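PDB 6ESL: bacterial leucyl aminopeptidase from Legionella pneumophila, which is a type II secretion-dependent, zinc-containing aminopeptidase of family M28 that probably cleaves leucine and other residues from the N-termini of peptides. Local coordinates for residues E22-P27 and G70-V75; S147-T152 and G184-P189; N293-W298 and I320-D325. All coordinates share one frame; numbering follows the deposited sequence.

Interaction 1, interaction 2 and interaction 3 follow one another along the chain without overlapping. Interaction 1 lies in the small four-stranded antiparallel N-terminal sheet, its centre about 56 Å from that of interaction 2 and about 42 Å from that of interaction 3. The other two, with centres about 35 Å apart, both reach the mixed eight-stranded sheet of the zinc peptidase: interaction 2 at the start of strand 188-195, interaction 3 at strand 324-327, one of its two outermost strands. Although interactions 1 and 2 are remote within one chain, the dimer brings them together, because Glu22 of one subunit bonds to Tyr186 of the other. The N-terminal sheet thus reaches across to the partner's peptidase domain.

Interaction 1 of 3, residues E22-P27 and G70-V75; sequences EQLQVP and GHFVNV
The ring of Phe72 has Leu24 over one face, the CD1 methyl standing 4.0 Å above the plane and offset toward the rim in a CH-pi contact, while the CB end of Phe72 packs beside Val26 CG2. The flat amide of Asn74 is turned 46° from the carboxylate plane of Glu22. In this small antiparallel beta sheet the short strand 73-74, outermost within this chain, pairs with strand 21-27; the second subunit also bonds to the backbone there, at His71 and Asn74. Gln25 and Val73 form a hydrogen-bonded pair, tied in both directions: Gln25 N reaches Val73 O at 2.8 Å almost along the C=O axis, and Val73 N returns to Gln25 O at 3.0 Å. Next to it Leu24 and Asn74 make a non-hydrogen-bonded pair, and Val75 N closes the ladder on Gln23 O at 2.7 Å. Phe72 holds CG in the crowded position between its backbone N and carbonyl carbon (chi1 60°), so the ring lies alongside Leu24, pointing the same way. Leu24 CD2 in turn rests against Asn74 CA at 3.8 Å. On the face carrying Gln25 and Val73, Gln25 CB and NE2 meet Val75 CG1. Strand 47-53 bonds to the other edge of strand 21-27, and helix 57-67 covers the Leu24 side. The second subunit completes the polar cluster: its Arg258 makes a salt bridge with Glu22 OE1 and its Tyr186 bonds to Glu22 OE2, while its Arg258 O takes an N-H of Asn74. Asn74 OD1 is occupied by Ser76 OG, which holds the amide's rotation. Within the subunit, Asn74 ND2 donates to Glu22 OE2 at 2.9 Å, with the acceptor near the amide plane but the donor well above the carboxylate plane (57° out of it).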
ATOM      1  N   GLU B  22     -21.491  23.705 -16.107  1.00 44.39           N
ATOM      2  CA  GLU B  22     -20.517  23.169 -15.179  1.00 41.01           C
ATOM      3  C   GLU B  22     -19.295  22.652 -15.911  1.00 39.13           C
ATOM      4  O   GLU B  22     -19.347  22.305 -17.079  1.00 40.89           O
ATOM      5  CB  GLU B  22     -21.133  22.058 -14.295  1.00 39.48           C
ATOM      6  CG  GLU B  22     -22.440  22.445 -13.607  1.00 39.55           C
ATOM      7  CD  GLU B  22     -22.937  21.460 -12.550  1.00 37.73           C
ATOM      8  OE1 GLU B  22     -23.955  20.840 -12.832  1.00 38.19           O
ATOM      9  OE2 GLU B  22     -22.377  21.434 -11.462  1.00 35.92           O
ATOM     10  N   GLN B  23     -18.184  22.727 -15.262  1.00 37.69           N
ATOM     11  CA  GLN B  23     -16.960  22.209 -15.751  1.00 37.35           C
ATOM     12  C   GLN B  23     -16.574  20.944 -14.979  1.00 36.61           C
ATOM     13  O   GLN B  23     -16.458  20.911 -13.705  1.00 36.25           O
ATOM     14  CB  GLN B  23     -15.848  23.226 -15.685  1.00 37.51           C
ATOM     15  CG  GLN B  23     -16.252  24.524 -16.493  1.00 39.52           C
ATOM     16  CD  GLN B  23     -17.256  25.437 -15.748  1.00 39.42           C
ATOM     17  OE1 GLN B  23     -17.023  25.685 -14.550  1.00 39.93           O
ATOM     18  NE2 GLN B  23     -18.310  25.779 -16.346  1.00 38.60           N
ATOM     19  N   LEU B  24     -16.270  19.933 -15.802  1.00 36.20           N
ATOM     20  CA  LEU B  24     -15.878  18.568 -15.308  1.00 35.20           C
ATOM     21  C   LEU B  24     -14.525  18.185 -15.804  1.00 34.17           C
ATOM     22  O   LEU B  24     -14.246  18.399 -17.015  1.00 35.20           O
ATOM     23  CB  LEU B  24     -16.895  17.592 -15.807  1.00 35.63           C
ATOM     24  CG  LEU B  24     -18.345  17.919 -15.539  1.00 36.38           C
ATOM     25  CD1 LEU B  24     -19.238  16.846 -16.085  1.00 36.89           C
ATOM     26  CD2 LEU B  24     -18.541  18.116 -14.030  1.00 35.96           C
ATOM     27  N   GLN B  25     -13.709  17.636 -14.911  1.00 33.13           N
ATOM     28  CA  GLN B  25     -12.450  17.009 -15.252  1.00 33.48           C
ATOM     29  C   GLN B  25     -12.732  15.522 -15.487  1.00 33.86           C
ATOM     30  O   GLN B  25     -13.247  14.866 -14.576  1.00 31.83           O
ATOM     31  CB  GLN B  25     -11.355  17.189 -14.262  1.00 33.09           C
ATOM     32  CG  GLN B  25     -10.006  16.702 -14.741  1.00 34.46           C
ATOM     33  CD  GLN B  25      -8.821  17.168 -13.858  1.00 34.78           C
ATOM     34  OE1 GLN B  25      -7.838  16.441 -13.672  1.00 37.97           O
ATOM     35  NE2 GLN B  25      -8.961  18.347 -13.260  1.00 34.87           N
ATOM     36  N   VAL B  26     -12.467  15.077 -16.736  1.00 33.85           N
ATOM     37  CA  VAL B  26     -12.845  13.772 -17.214  1.00 35.44           C
ATOM     38  C   VAL B  26     -11.593  13.000 -17.708  1.00 35.05           C
ATOM     39  O   VAL B  26     -10.800  13.538 -18.534  1.00 36.25           O
ATOM     40  CB  VAL B  26     -13.879  13.951 -18.296  1.00 39.00           C
ATOM     41  CG1 VAL B  26     -14.487  12.636 -18.736  1.00 42.17           C
ATOM     42  CG2 VAL B  26     -15.052  14.799 -17.813  1.00 40.79           C
ATOM     43  N   PRO B  27     -11.431  11.753 -17.277  1.00 34.91           N
ATOM     44  CA  PRO B  27     -10.378  10.901 -17.905  1.00 35.78           C
ATOM     45  C   PRO B  27     -10.562  10.729 -19.393  1.00 36.94           C
ATOM     46  O   PRO B  27     -11.705  10.658 -19.918  1.00 36.03           O
ATOM     47  CB  PRO B  27     -10.573   9.515 -17.209  1.00 34.99           C
ATOM     48  CG  PRO B  27     -11.457   9.806 -16.035  1.00 33.87           C
ATOM     49  CD  PRO B  27     -12.275  10.994 -16.333  1.00 33.98           C
ATOM     50  N   GLY B  70     -13.755   4.960 -14.904  1.00 33.76           N
ATOM     51  CA  GLY B  70     -13.632   6.082 -13.945  1.00 33.50           C
ATOM     52  C   GLY B  70     -14.801   7.072 -14.082  1.00 32.89           C
ATOM     53  O   GLY B  70     -15.547   7.048 -15.062  1.00 33.01           O
ATOM     54  N   HIS B  71     -14.916   7.931 -13.110  1.00 32.91           N
ATOM     55  CA  HIS B  71     -15.938   8.960 -13.077  1.00 35.44           C
ATOM     56  C   HIS B  71     -15.269  10.284 -13.370  1.00 35.65           C
ATOM     57  O   HIS B  71     -14.297  10.353 -14.127  1.00 32.39           O
ATOM     58  CB  HIS B  71     -16.710   8.878 -11.744  1.00 36.27           C
ATOM     59  CG  HIS B  71     -17.589   7.677 -11.696  1.00 39.27           C
ATOM     60  ND1 HIS B  71     -18.929   7.751 -12.044  1.00 41.27           N
ATOM     61  CD2 HIS B  71     -17.287   6.345 -11.544  1.00 38.16           C
ATOM     62  CE1 HIS B  71     -19.419   6.520 -12.079  1.00 42.14           C
ATOM     63  NE2 HIS B  71     -18.446   5.652 -11.806  1.00 41.37           N
ATOM     64  N   PHE B  72     -15.832  11.340 -12.803  1.00 37.54           N
ATOM     65  CA  PHE B  72     -15.393  12.728 -13.140  1.00 35.73           C
ATOM     66  C   PHE B  72     -15.349  13.535 -11.845  1.00 35.70           C
ATOM     67  O   PHE B  72     -15.942  13.158 -10.832  1.00 31.31           O
ATOM     68  CB  PHE B  72     -16.231  13.301 -14.213  1.00 36.08           C
ATOM     69  CG  PHE B  72     -17.692  13.394 -13.867  1.00 37.10           C
ATOM     70  CD1 PHE B  72     -18.172  14.410 -13.019  1.00 37.32           C
ATOM     71  CD2 PHE B  72     -18.620  12.544 -14.436  1.00 38.36           C
ATOM     72  CE1 PHE B  72     -19.493  14.513 -12.693  1.00 36.18           C
ATOM     73  CE2 PHE B  72     -19.987  12.669 -14.129  1.00 38.61           C
ATOM     74  CZ  PHE B  72     -20.392  13.625 -13.217  1.00 38.02           C
ATOM     75  N   VAL B  73     -14.584  14.643 -11.910  1.00 35.11           N
ATOM     76  CA  VAL B  73     -14.528  15.588 -10.784  1.00 34.78           C
ATOM     77  C   VAL B  73     -15.111  16.893 -11.263  1.00 34.43           C
ATOM     78  O   VAL B  73     -14.769  17.366 -12.345  1.00 36.15           O
ATOM     79  CB  VAL B  73     -13.103  15.707 -10.241  1.00 35.94           C
ATOM     80  CG1 VAL B  73     -13.039  16.832  -9.167  1.00 37.13           C
ATOM     81  CG2 VAL B  73     -12.659  14.391  -9.636  1.00 36.17           C
ATOM     82  N   ASN B  74     -16.068  17.432 -10.529  1.00 32.99           N
ATOM     83  CA  ASN B  74     -16.656  18.752 -10.804  1.00 33.52           C
ATOM     84  C   ASN B  74     -15.670  19.816 -10.393  1.00 34.26           C
ATOM     85  O   ASN B  74     -15.309  19.929  -9.230  1.00 33.20           O
ATOM     86  CB  ASN B  74     -17.987  18.907 -10.078  1.00 33.23           C
ATOM     87  CG  ASN B  74     -18.836  19.979 -10.638  1.00 33.49           C
ATOM     88  OD1 ASN B  74     -18.300  21.056 -10.874  1.00 35.08           O
ATOM     89  ND2 ASN B  74     -20.099  19.734 -10.932  1.00 32.41           N
ATOM     90  N   VAL B  75     -15.135  20.547 -11.375  1.00 37.70           N
ATOM     91  CA  VAL B  75     -14.092  21.593 -11.076  1.00 37.92           C
ATOM     92  C   VAL B  75     -14.687  23.021 -11.200  1.00 41.07           C
ATOM     93  O   VAL B  75     -13.951  23.989 -11.240  1.00 45.71           O
ATOM     94  CB  VAL B  75     -12.806  21.404 -11.929  1.00 36.66           C
ATOM     95  CG1 VAL B  75     -12.147  20.103 -11.573  1.00 34.92           C
ATOM     96  CG2 VAL B  75     -13.097  21.569 -13.449  1.00 36.72           C
TER

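Interaction 2 of 3, residues S147-T152 and G184-P189; sequences SATKDT and GWYKQP
A type I beta turn, Ser147 to Lys150, leads into helix 151-170 and packs against the corner where the chain enters strand 188-195 of the peptidase sheet. Among the backbone bonds, Lys150 N closes the turn on Ser147 O at 3.0 Å, and Gln188 N donates to Ala148 O at 3.1 Å, nearly straight (169°) and on a carbonyl lone pair. Among side-chain bonds, Thr149 OG1 donates to Ser147 OG, which also meets Asp214, the salt-bridge partner of Lys150. The extended chain of Gln188 runs alongside Ala148 CA, and its amide reaches beyond the turn: NE2 bonds to Arg146 O and Gly153 O, OE1 to Ala255 N, so both ends of the buried group are satisfied. Apolar contact is made by Ala148 CB on Tyr186 CD1 (3.8 Å) and by Thr149 CG2, which meets both rings, 3.7 Å from Tyr186 CE1 and 4.0 Å from Trp185 CZ2. Trp185 NE1 sits over one face of the Tyr186 ring, whose OH bonds to Glu22 of the second subunit. The charge pair between the two segments is a long, weak salt bridge of exposed side chains: Lys187, bent at chi3 (81°), passes CE along Thr149 O and sets NZ 3.4 Å from Asp151 OD1.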
ATOM      1  N   SER B 147      32.067 -11.333   2.706  1.00 30.99           N
ATOM      2  CA  SER B 147      32.323 -10.026   2.168  1.00 31.59           C
ATOM      3  C   SER B 147      32.708 -10.006   0.706  1.00 33.82           C
ATOM      4  O   SER B 147      33.565 -10.802   0.266  1.00 34.20           O
ATOM      5  CB  SER B 147      33.439  -9.398   2.943  1.00 32.44           C
ATOM      6  OG  SER B 147      33.761  -8.096   2.492  1.00 32.90           O
ATOM      7  N   ALA B 148      32.124  -9.022  -0.025  1.00 32.72           N
ATOM      8  CA  ALA B 148      32.292  -8.928  -1.430  1.00 32.95           C
ATOM      9  C   ALA B 148      33.758  -8.599  -1.846  1.00 33.55           C
ATOM     10  O   ALA B 148      34.075  -8.719  -3.000  1.00 33.30           O
ATOM     11  CB  ALA B 148      31.355  -7.923  -1.997  1.00 32.00           C
ATOM     12  N   THR B 149      34.593  -8.204  -0.908  1.00 34.57           N
ATOM     13  CA  THR B 149      35.993  -7.833  -1.208  1.00 37.86           C
ATOM     14  C   THR B 149      36.926  -8.980  -0.852  1.00 38.57           C
ATOM     15  O   THR B 149      38.137  -8.759  -0.972  1.00 37.61           O
ATOM     16  CB  THR B 149      36.492  -6.607  -0.373  1.00 38.08           C
ATOM     17  OG1 THR B 149      36.273  -6.861   1.024  1.00 37.94           O
ATOM     18  CG2 THR B 149      35.758  -5.319  -0.778  1.00 38.90           C
ATOM     19  N   LYS B 150      36.398 -10.098  -0.369  1.00 36.71           N
ATOM     20  CA  LYS B 150      37.206 -11.235   0.116  1.00 39.00           C
ATOM     21  C   LYS B 150      37.051 -12.531  -0.635  1.00 39.44           C
ATOM     22  O   LYS B 150      36.022 -12.831  -1.215  1.00 38.16           O
ATOM     23  CB  LYS B 150      36.892 -11.505   1.579  1.00 39.62           C
ATOM     24  CG  LYS B 150      37.060 -10.255   2.454  1.00 41.26           C
ATOM     25  CD  LYS B 150      38.546  -9.888   2.530  1.00 44.22           C
ATOM     26  CE  LYS B 150      38.883  -9.284   3.863  1.00 45.97           C
ATOM     27  NZ  LYS B 150      38.499  -7.910   3.866  1.00 47.58           N
ATOM     28  N   ASP B 151      38.107 -13.369  -0.550  1.00 42.19           N
ATOM     29  CA  ASP B 151      38.058 -14.708  -1.174  1.00 42.94           C
ATOM     30  C   ASP B 151      36.925 -15.561  -0.669  1.00 39.22           C
ATOM     31  O   ASP B 151      36.260 -16.233  -1.452  1.00 39.75           O
ATOM     32  CB  ASP B 151      39.417 -15.439  -1.069  1.00 47.39           C
ATOM     33  CG  ASP B 151      40.491 -14.794  -1.917  1.00 50.73           C
ATOM     34  OD1 ASP B 151      40.175 -14.161  -2.957  1.00 52.81           O
ATOM     35  OD2 ASP B 151      41.687 -14.950  -1.562  1.00 51.57           O
ATOM     36  N   THR B 152      36.623 -15.472   0.602  1.00 37.15           N
ATOM     37  CA  THR B 152      35.443 -16.159   1.157  1.00 37.51           C
ATOM     38  C   THR B 152      34.129 -15.735   0.529  1.00 35.81           C
ATOM     39  O   THR B 152      33.249 -16.576   0.375  1.00 35.25           O
ATOM     40  CB  THR B 152      35.377 -16.060   2.716  1.00 37.37           C
ATOM     41  OG1 THR B 152      35.478 -14.709   3.109  1.00 36.22           O
ATOM     42  CG2 THR B 152      36.628 -16.823   3.314  1.00 39.23           C
ATOM     43  N   GLY B 184      31.968  -4.860 -10.646  1.00 43.11           N
ATOM     44  CA  GLY B 184      33.102  -3.926 -10.704  1.00 45.16           C
ATOM     45  C   GLY B 184      34.326  -4.314  -9.888  1.00 44.39           C
ATOM     46  O   GLY B 184      34.853  -5.391 -10.061  1.00 47.02           O
ATOM     47  N   TRP B 185      34.826  -3.388  -9.062  1.00 44.95           N
ATOM     48  CA  TRP B 185      36.052  -3.662  -8.336  1.00 47.83           C
ATOM     49  C   TRP B 185      35.858  -4.753  -7.325  1.00 43.60           C
ATOM     50  O   TRP B 185      36.805  -5.329  -6.834  1.00 42.85           O
ATOM     51  CB  TRP B 185      36.761  -2.289  -7.888  1.00 51.55           C
ATOM     52  CG  TRP B 185      36.318  -2.036  -6.548  1.00 55.02           C
ATOM     53  CD1 TRP B 185      35.056  -1.719  -6.195  1.00 58.05           C
ATOM     54  CD2 TRP B 185      37.049  -2.224  -5.332  1.00 58.47           C
ATOM     55  NE1 TRP B 185      34.940  -1.661  -4.843  1.00 63.26           N
ATOM     56  CE2 TRP B 185      36.152  -1.967  -4.277  1.00 57.79           C
ATOM     57  CE3 TRP B 185      38.372  -2.565  -5.021  1.00 60.44           C
ATOM     58  CZ2 TRP B 185      36.526  -2.038  -2.939  1.00 53.95           C
ATOM     59  CZ3 TRP B 185      38.747  -2.635  -3.674  1.00 59.87           C
ATOM     60  CH2 TRP B 185      37.823  -2.371  -2.655  1.00 56.84           C
ATOM     61  N   TYR B 186      34.612  -5.056  -6.962  1.00 40.53           N
ATOM     62  CA  TYR B 186      34.390  -6.105  -5.988  1.00 39.48           C
ATOM     63  C   TYR B 186      34.608  -7.463  -6.623  1.00 41.30           C
ATOM     64  O   TYR B 186      34.041  -7.755  -7.693  1.00 40.20           O
ATOM     65  CB  TYR B 186      32.958  -6.059  -5.425  1.00 37.37           C
ATOM     66  CG  TYR B 186      32.716  -4.834  -4.578  1.00 35.58           C
ATOM     67  CD1 TYR B 186      33.086  -4.802  -3.238  1.00 34.30           C
ATOM     68  CD2 TYR B 186      32.163  -3.692  -5.128  1.00 36.59           C
ATOM     69  CE1 TYR B 186      32.977  -3.639  -2.469  1.00 34.89           C
ATOM     70  CE2 TYR B 186      31.943  -2.547  -4.361  1.00 35.76           C
ATOM     71  CZ  TYR B 186      32.366  -2.545  -2.989  1.00 34.67           C
ATOM     72  OH  TYR B 186      32.240  -1.394  -2.204  1.00 33.78           O
ATOM     73  N   LYS B 187      35.403  -8.297  -5.969  1.00 41.14           N
ATOM     74  CA  LYS B 187      35.652  -9.613  -6.571  1.00 43.82           C
ATOM     75  C   LYS B 187      34.504 -10.614  -6.503  1.00 40.73           C
ATOM     76  O   LYS B 187      34.422 -11.492  -7.352  1.00 40.81           O
ATOM     77  CB  LYS B 187      36.934 -10.226  -6.025  1.00 48.68           C
ATOM     78  CG  LYS B 187      36.975 -10.324  -4.534  1.00 48.88           C
ATOM     79  CD  LYS B 187      38.245 -11.035  -4.072  1.00 54.63           C
ATOM     80  CE  LYS B 187      39.455 -10.091  -4.055  1.00 57.86           C
ATOM     81  NZ  LYS B 187      40.430 -10.746  -3.122  1.00 60.68           N
ATOM     82  N   GLN B 188      33.594 -10.491  -5.521  1.00 37.93           N
ATOM     83  CA  GLN B 188      32.352 -11.348  -5.507  1.00 35.06           C
ATOM     84  C   GLN B 188      31.358 -10.988  -6.605  1.00 34.18           C
ATOM     85  O   GLN B 188      30.871  -9.844  -6.642  1.00 33.45           O
ATOM     86  CB  GLN B 188      31.656 -11.249  -4.147  1.00 34.27           C
ATOM     87  CG  GLN B 188      30.415 -12.080  -3.858  1.00 32.43           C
ATOM     88  CD  GLN B 188      29.869 -11.703  -2.512  1.00 31.71           C
ATOM     89  OE1 GLN B 188      29.291 -10.578  -2.378  1.00 30.91           O
ATOM     90  NE2 GLN B 188      30.044 -12.579  -1.475  1.00 30.19           N
ATOM     91  N   PRO B 189      31.052 -11.912  -7.515  1.00 34.86           N
ATOM     92  CA  PRO B 189      29.994 -11.714  -8.491  1.00 34.55           C
ATOM     93  C   PRO B 189      28.649 -11.988  -7.903  1.00 32.99           C
ATOM     94  O   PRO B 189      28.537 -12.723  -6.860  1.00 31.24           O
ATOM     95  CB  PRO B 189      30.258 -12.767  -9.536  1.00 36.99           C
ATOM     96  CG  PRO B 189      30.967 -13.855  -8.810  1.00 37.74           C
ATOM     97  CD  PRO B 189      31.573 -13.329  -7.550  1.00 36.26           C
TER

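Interaction 3 of 3, residues N293-W298 and I320-D325; sequences NDPTMW and IHVPVD
Trp298 carries CG beside its backbone N (chi1 -68°) and Asp325 carries CG anti to its own (chi1 -157°), so the two side chains run side by side on one face of the sheet. Asp325 CB lies 3.6 Å from the centroid of the six-membered ring, over its face, and the carboxylate is nearly parallel to the indole (13°), with OD2 3.4 Å from CH2. Thr296 CG2 shares that face. The backbones join as parallel strands of a beta-alpha-beta unit, 297-300 and 324-327, crossed over by helix 306-320: Met297 N donates to Pro323 O (3.0 Å) and Asp325 N to Met297 O (3.1 Å). On the other face Met297, bent at chi3, brings SD to Val322 CG2 (3.6 Å) and Ile320 CG2 (3.9 Å), with Met297 also touching helix 373-391. Pro295 CB packs on Val322 CG1 (3.7 Å). An Asx turn shapes the approach to the strand, Asp294 OD1 accepting from both Thr296 N and Thr296 OG1. It is CB of Asp325, not its charged end, that lies over the ring; the carboxylate projects past the CZ3-CH2 rim, and the salt bridge of Asp325 OD1 to Lys314 of the second subunit would be expected to favour its ionised form.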
ATOM      1  N   ASN B 293       6.838 -17.096  19.865  1.00 37.68           N
ATOM      2  CA  ASN B 293       5.484 -17.549  19.729  1.00 37.27           C
ATOM      3  C   ASN B 293       4.675 -16.765  18.748  1.00 34.48           C
ATOM      4  O   ASN B 293       3.552 -17.116  18.526  1.00 33.17           O
ATOM      5  CB  ASN B 293       4.765 -17.465  21.109  1.00 39.40           C
ATOM      6  CG  ASN B 293       5.381 -18.367  22.124  1.00 42.40           C
ATOM      7  OD1 ASN B 293       5.426 -17.996  23.301  1.00 44.65           O
ATOM      8  ND2 ASN B 293       5.865 -19.533  21.700  1.00 40.86           N
ATOM      9  N   ASP B 294       5.226 -15.677  18.177  1.00 32.95           N
ATOM     10  CA  ASP B 294       4.435 -14.806  17.288  1.00 33.98           C
ATOM     11  C   ASP B 294       4.997 -14.951  15.895  1.00 31.47           C
ATOM     12  O   ASP B 294       6.136 -14.484  15.652  1.00 31.75           O
ATOM     13  CB  ASP B 294       4.509 -13.356  17.769  1.00 35.14           C
ATOM     14  CG  ASP B 294       3.791 -12.408  16.873  1.00 37.09           C
ATOM     15  OD1 ASP B 294       3.310 -12.769  15.800  1.00 35.06           O
ATOM     16  OD2 ASP B 294       3.651 -11.257  17.312  1.00 40.83           O
ATOM     17  N   PRO B 295       4.234 -15.579  14.982  1.00 29.84           N
ATOM     18  CA  PRO B 295       4.757 -15.902  13.653  1.00 29.01           C
ATOM     19  C   PRO B 295       4.476 -14.878  12.559  1.00 27.12           C
ATOM     20  O   PRO B 295       4.663 -15.183  11.405  1.00 25.91           O
ATOM     21  CB  PRO B 295       4.036 -17.206  13.380  1.00 30.34           C
ATOM     22  CG  PRO B 295       2.607 -16.948  13.936  1.00 31.54           C
ATOM     23  CD  PRO B 295       2.850 -16.088  15.158  1.00 31.46           C
ATOM     24  N   THR B 296       3.971 -13.680  12.909  1.00 26.79           N
ATOM     25  CA  THR B 296       3.733 -12.594  12.010  1.00 25.37           C
ATOM     26  C   THR B 296       4.876 -12.378  11.008  1.00 24.21           C
ATOM     27  O   THR B 296       6.082 -12.413  11.391  1.00 25.18           O
ATOM     28  CB  THR B 296       3.552 -11.302  12.846  1.00 25.27           C
ATOM     29  OG1 THR B 296       2.417 -11.414  13.733  1.00 25.62           O
ATOM     30  CG2 THR B 296       3.341 -10.053  11.944  1.00 25.64           C
ATOM     31  N   MET B 297       4.513 -12.146   9.763  1.00 23.05           N
ATOM     32  CA  MET B 297       5.438 -11.771   8.724  1.00 23.07           C
ATOM     33  C   MET B 297       5.128 -10.330   8.313  1.00 21.52           C
ATOM     34  O   MET B 297       4.007  -9.934   8.304  1.00 23.33           O
ATOM     35  CB  MET B 297       5.353 -12.762   7.518  1.00 24.73           C
ATOM     36  CG  MET B 297       5.766 -14.198   7.935  1.00 25.85           C
ATOM     37  SD  MET B 297       5.251 -15.445   6.690  1.00 27.53           S
ATOM     38  CE  MET B 297       6.588 -15.198   5.571  1.00 27.95           C
ATOM     39  N   TRP B 298       6.160  -9.574   7.978  1.00 21.53           N
ATOM     40  CA  TRP B 298       6.099  -8.124   7.798  1.00 21.35           C
ATOM     41  C   TRP B 298       6.267  -7.769   6.328  1.00 21.89           C
ATOM     42  O   TRP B 298       7.178  -8.242   5.687  1.00 20.96           O
ATOM     43  CB  TRP B 298       7.163  -7.463   8.682  1.00 21.60           C
ATOM     44  CG  TRP B 298       6.839  -7.602  10.113  1.00 22.52           C
ATOM     45  CD1 TRP B 298       7.157  -8.703  10.932  1.00 22.55           C
ATOM     46  CD2 TRP B 298       6.172  -6.657  10.977  1.00 23.23           C
ATOM     47  NE1 TRP B 298       6.702  -8.468  12.199  1.00 23.13           N
ATOM     48  CE2 TRP B 298       6.140  -7.218  12.270  1.00 24.08           C
ATOM     49  CE3 TRP B 298       5.684  -5.366  10.809  1.00 24.49           C
ATOM     50  CZ2 TRP B 298       5.566  -6.590  13.338  1.00 25.52           C
ATOM     51  CZ3 TRP B 298       5.146  -4.697  11.940  1.00 26.04           C
ATOM     52  CH2 TRP B 298       5.106  -5.309  13.162  1.00 26.53           C
ATOM     53  N   ILE B 320       0.170 -19.250   3.995  1.00 38.05           N
ATOM     54  CA  ILE B 320       1.071 -19.448   5.138  1.00 38.31           C
ATOM     55  C   ILE B 320       0.288 -19.487   6.468  1.00 38.73           C
ATOM     56  O   ILE B 320       0.735 -20.113   7.447  1.00 39.28           O
ATOM     57  CB  ILE B 320       2.191 -18.363   5.180  1.00 38.84           C
ATOM     58  CG1 ILE B 320       2.847 -18.118   3.791  1.00 40.54           C
ATOM     59  CG2 ILE B 320       3.233 -18.692   6.193  1.00 37.33           C
ATOM     60  CD1 ILE B 320       3.412 -19.390   3.221  1.00 42.44           C
ATOM     61  N   HIS B 321      -0.827 -18.760   6.525  1.00 39.58           N
ATOM     62  CA  HIS B 321      -1.707 -18.786   7.697  1.00 40.05           C
ATOM     63  C   HIS B 321      -1.019 -18.260   8.957  1.00 37.94           C
ATOM     64  O   HIS B 321      -1.175 -18.825  10.001  1.00 37.16           O
ATOM     65  CB  HIS B 321      -2.316 -20.204   7.910  1.00 45.72           C
ATOM     66  CG  HIS B 321      -3.104 -20.674   6.735  1.00 48.34           C
ATOM     67  ND1 HIS B 321      -2.772 -21.798   6.007  1.00 53.33           N
ATOM     68  CD2 HIS B 321      -4.207 -20.147   6.146  1.00 52.39           C
ATOM     69  CE1 HIS B 321      -3.644 -21.952   5.022  1.00 54.88           C
ATOM     70  NE2 HIS B 321      -4.513 -20.953   5.077  1.00 55.01           N
ATOM     71  N   VAL B 322      -0.343 -17.100   8.810  1.00 35.01           N
ATOM     72  CA  VAL B 322       0.134 -16.334   9.931  1.00 31.28           C
ATOM     73  C   VAL B 322      -0.315 -14.867   9.745  1.00 30.12           C
ATOM     74  O   VAL B 322      -0.704 -14.461   8.648  1.00 28.90           O
ATOM     75  CB  VAL B 322       1.656 -16.447  10.044  1.00 31.54           C
ATOM     76  CG1 VAL B 322       2.060 -17.925  10.301  1.00 31.93           C
ATOM     77  CG2 VAL B 322       2.345 -15.832   8.839  1.00 30.20           C
ATOM     78  N   PRO B 323      -0.293 -14.059  10.826  1.00 29.00           N
ATOM     79  CA  PRO B 323      -0.633 -12.639  10.659  1.00 28.19           C
ATOM     80  C   PRO B 323       0.413 -11.893   9.744  1.00 26.95           C
ATOM     81  O   PRO B 323       1.567 -12.308   9.574  1.00 25.63           O
ATOM     82  CB  PRO B 323      -0.608 -12.103  12.100  1.00 28.65           C
ATOM     83  CG  PRO B 323      -0.795 -13.363  13.017  1.00 30.44           C
ATOM     84  CD  PRO B 323      -0.003 -14.413  12.232  1.00 30.52           C
ATOM     85  N   VAL B 324      -0.029 -10.775   9.181  1.00 26.46           N
ATOM     86  CA  VAL B 324       0.756  -9.864   8.403  1.00 26.61           C
ATOM     87  C   VAL B 324       0.733  -8.518   9.087  1.00 26.91           C
ATOM     88  O   VAL B 324      -0.284  -8.125   9.618  1.00 26.29           O
ATOM     89  CB  VAL B 324       0.137  -9.615   7.047  1.00 29.23           C
ATOM     90  CG1 VAL B 324       1.002  -8.665   6.210  1.00 28.69           C
ATOM     91  CG2 VAL B 324       0.013 -10.931   6.298  1.00 31.48           C
ATOM     92  N   ASP B 325       1.827  -7.826   9.104  1.00 24.17           N
ATOM     93  CA  ASP B 325       1.829  -6.455   9.599  1.00 24.72           C
ATOM     94  C   ASP B 325       2.842  -5.721   8.654  1.00 23.49           C
ATOM     95  O   ASP B 325       3.456  -6.333   7.766  1.00 21.88           O
ATOM     96  CB  ASP B 325       2.211  -6.414  11.053  1.00 25.24           C
ATOM     97  CG  ASP B 325       1.710  -5.139  11.785  1.00 26.90           C
ATOM     98  OD1 ASP B 325       1.320  -4.171  11.105  1.00 26.90           O
ATOM     99  OD2 ASP B 325       1.711  -5.127  13.024  1.00 27.57           O
TER